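Local coordinates for Alr1585 protein (Nostoc sp., PDB 5C2I) that probably uses hydrogen peroxide and a bound haem to oxidise dyes and related substrates, as other dye-decolorizing (DyP-type) peroxidases do, at residues A[428-433]-A[440-445]. The protein carries 1 engineered substitution. Sequence-based numbering, arbitrary orientation.
Sequences QKWPKK and EEYNFQ
Trp430 NE1 donates a hydrogen bond to the backbone Tyr442 O at 3.1 Å across a short two-stranded beta hairpin. The bond is straight at the hydrogen (169°), and the oxygen lies in the indole plane. Tyr442 O also accepts from Gln428 N, which arrives from the opposite face of the carbonyl plane, at 3.2 Å. Two donors thus grip one oxygen. Glu440 O sits at the same indole edge, 3.4 Å from Trp430 CD1, and accepts from Trp430 N. The side chain of Tyr442 crosses Trp430 obliquely, its CB 3.7 Å from Trp430 CD1. On the six-membered ring, next to the N-H side, Trp430 CZ2 touches Phe444 CB at 3.9 Å.

Strands 428-431 and 439-442 pair antiparallel. Gln428 with Tyr442 and Trp430 with Glu440 are hydrogen-bonded pairs. Lys429 and Glu441 form the non-hydrogen-bonded pair between them, with side chains side by side on the face opposite those four residues. Gln428 also reaches past the strand end with its side chain. That side chain bends at chi2 (83°), which places CD. Gln428 OE1 accepts from Phe444 N at 3.1 Å, in the plane of its carbonyl. Gln428 NE2 donates to Pro417 O and to a water that also bonds Phe444 O. Near the turn, Lys432 NZ is 4.1 Å from Glu440 OE1, too long for a salt bridge; Lys432 NZ makes one with Glu438.

Helices 263-277 and 281-289 pack against Trp430 and Phe444. Tyr442 OH bonds Asp269 of the first helix, and the Phe266 and Phe444 rings meet edge-to-face. The side chain of Phe444 lies about 10 Å from the haem. The indole N-H doubles the grip on Tyr442 O, while the Gln428 side-chain carbonyl carries the hairpin's bonding past the strand, to Phe444 N.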
loop_
_atom_site.group_PDB
_atom_site.type_symbol
_atom_site.label_atom_id
_atom_site.label_comp_id
_atom_site.label_asym_id
_atom_site.label_seq_id
_atom_site.Cartn_x
_atom_site.Cartn_y
_atom_site.Cartn_z
ATOM N N GLN A 428 -34.007 -22.166 14.667
ATOM C CA GLN A 428 -33.642 -22.892 13.442
ATOM C C GLN A 428 -33.163 -24.293 13.762
ATOM O O GLN A 428 -32.721 -24.589 14.886
ATOM C CB GLN A 428 -32.558 -22.125 12.672
ATOM C CG GLN A 428 -32.972 -20.732 12.230
ATOM C CD GLN A 428 -32.808 -19.700 13.327
ATOM O OE1 GLN A 428 -31.976 -19.845 14.239
ATOM N NE2 GLN A 428 -33.578 -18.628 13.228
ATOM N N LYS A 429 -33.272 -25.171 12.771
ATOM C CA LYS A 429 -32.742 -26.535 12.854
ATOM C C LYS A 429 -31.518 -26.622 11.963
ATOM O O LYS A 429 -31.607 -26.335 10.780
ATOM C CB LYS A 429 -33.795 -27.530 12.378
ATOM C CG LYS A 429 -35.003 -27.578 13.312
ATOM C CD LYS A 429 -35.979 -28.674 12.930
ATOM C CE LYS A 429 -36.782 -28.300 11.717
ATOM N NZ LYS A 429 -38.013 -29.120 11.672
ATOM N N TRP A 430 -30.396 -27.011 12.541
ATOM C CA TRP A 430 -29.093 -26.984 11.880
ATOM C C TRP A 430 -28.601 -28.406 11.669
ATOM O O TRP A 430 -28.651 -29.225 12.607
ATOM C CB TRP A 430 -28.114 -26.198 12.751
ATOM C CG TRP A 430 -28.665 -24.853 13.139
ATOM C CD1 TRP A 430 -29.569 -24.593 14.118
ATOM C CD2 TRP A 430 -28.361 -23.587 12.546
ATOM N NE1 TRP A 430 -29.824 -23.247 14.205
ATOM C CE2 TRP A 430 -29.117 -22.608 13.231
ATOM C CE3 TRP A 430 -27.511 -23.174 11.509
ATOM C CZ2 TRP A 430 -29.054 -21.244 12.898
ATOM C CZ3 TRP A 430 -27.448 -21.851 11.184
ATOM C CH2 TRP A 430 -28.207 -20.887 11.880
ATOM N N PRO A 431 -28.126 -28.722 10.452
ATOM C CA PRO A 431 -27.609 -30.068 10.227
ATOM C C PRO A 431 -26.306 -30.282 10.995
ATOM O O PRO A 431 -25.417 -29.454 10.935
ATOM C CB PRO A 431 -27.393 -30.123 8.700
ATOM C CG PRO A 431 -28.266 -29.011 8.137
ATOM C CD PRO A 431 -28.153 -27.937 9.205
ATOM N N LYS A 432 -26.223 -31.357 11.768
ATOM C CA LYS A 432 -25.001 -31.685 12.464
ATOM C C LYS A 432 -23.864 -31.977 11.491
ATOM O O LYS A 432 -22.711 -31.599 11.739
ATOM C CB LYS A 432 -25.209 -32.896 13.392
ATOM C CG LYS A 432 -26.197 -32.649 14.506
ATOM C CD LYS A 432 -26.258 -33.854 15.439
ATOM C CE LYS A 432 -27.363 -33.645 16.446
ATOM N NZ LYS A 432 -27.402 -34.705 17.471
ATOM N N LYS A 433 -24.169 -32.717 10.427
ATOM C CA LYS A 433 -23.170 -33.119 9.438
ATOM C C LYS A 433 -23.744 -32.718 8.092
ATOM O O LYS A 433 -24.817 -33.147 7.727
ATOM C CB LYS A 433 -22.930 -34.635 9.478
ATOM C CG LYS A 433 -22.267 -35.094 10.770
ATOM C CD LYS A 433 -20.759 -34.760 10.709
ATOM C CE LYS A 433 -19.929 -35.928 10.203
ATOM N NZ LYS A 433 -18.476 -35.578 10.112
ATOM N N GLU A 440 -30.075 -30.316 14.833
ATOM C CA GLU A 440 -30.125 -29.896 16.211
ATOM C C GLU A 440 -30.684 -28.457 16.249
ATOM O O GLU A 440 -30.349 -27.640 15.400
ATOM C CB GLU A 440 -28.729 -29.931 16.773
ATOM C CG GLU A 440 -28.593 -29.296 18.123
ATOM C CD GLU A 440 -27.284 -29.692 18.798
ATOM O OE1 GLU A 440 -26.798 -30.821 18.543
ATOM O OE2 GLU A 440 -26.765 -28.873 19.584
ATOM N N GLU A 441 -31.560 -28.172 17.211
ATOM C CA GLU A 441 -32.153 -26.822 17.315
ATOM C C GLU A 441 -31.181 -25.832 17.960
ATOM O O GLU A 441 -30.477 -26.179 18.895
ATOM C CB GLU A 441 -33.443 -26.855 18.148
ATOM C CG GLU A 441 -34.625 -27.451 17.412
ATOM C CD GLU A 441 -35.888 -27.429 18.245
ATOM O OE1 GLU A 441 -35.801 -27.307 19.472
ATOM O OE2 GLU A 441 -36.979 -27.512 17.645
ATOM N N TYR A 442 -31.145 -24.605 17.448
ATOM C CA TYR A 442 -30.379 -23.522 18.069
ATOM C C TYR A 442 -31.079 -22.224 17.697
ATOM O O TYR A 442 -31.430 -22.006 16.519
ATOM C CB TYR A 442 -28.928 -23.525 17.570
ATOM C CG TYR A 442 -27.998 -22.524 18.171
ATOM C CD1 TYR A 442 -27.956 -21.203 17.707
ATOM C CD2 TYR A 442 -27.105 -22.897 19.158
ATOM C CE1 TYR A 442 -27.075 -20.267 18.246
ATOM C CE2 TYR A 442 -26.225 -21.966 19.707
ATOM C CZ TYR A 442 -26.211 -20.654 19.233
ATOM O OH TYR A 442 -25.309 -19.775 19.781
ATOM N N ASN A 443 -31.296 -21.379 18.692
ATOM C CA ASN A 443 -31.955 -20.080 18.458
ATOM C C ASN A 443 -30.876 -19.054 18.141
ATOM O O ASN A 443 -30.260 -18.511 19.052
ATOM C CB ASN A 443 -32.733 -19.605 19.667
ATOM C CG ASN A 443 -34.154 -20.086 19.717
ATOM O OD1 ASN A 443 -35.043 -19.257 19.963
ATOM N ND2 ASN A 443 -34.400 -21.363 19.497
ATOM N N PHE A 444 -30.618 -18.820 16.850
ATOM C CA PHE A 444 -29.629 -17.848 16.488
ATOM C C PHE A 444 -30.278 -16.473 16.666
ATOM O O PHE A 444 -31.404 -16.227 16.212
ATOM C CB PHE A 444 -29.107 -18.022 15.055
ATOM C CG PHE A 444 -27.848 -17.244 14.794
ATOM C CD1 PHE A 444 -26.616 -17.766 15.141
ATOM C CD2 PHE A 444 -27.910 -15.968 14.201
ATOM C CE1 PHE A 444 -25.450 -17.046 14.935
ATOM C CE2 PHE A 444 -26.751 -15.249 14.001
ATOM C CZ PHE A 444 -25.520 -15.786 14.357
ATOM N N GLN A 445 -29.596 -15.590 17.382
ATOM C CA GLN A 445 -30.185 -14.323 17.705
ATOM C C GLN A 445 -30.093 -13.339 16.551
ATOM O O GLN A 445 -29.206 -13.429 15.697
ATOM C CB GLN A 445 -29.521 -13.786 18.933
ATOM C CG GLN A 445 -30.104 -12.508 19.480
ATOM C CD GLN A 445 -31.561 -12.665 19.868
ATOM O OE1 GLN A 445 -32.442 -12.511 19.022
ATOM N NE2 GLN A 445 -31.817 -13.038 21.112
HETATM O O HOH W 1 -33.577 -16.109 14.675
#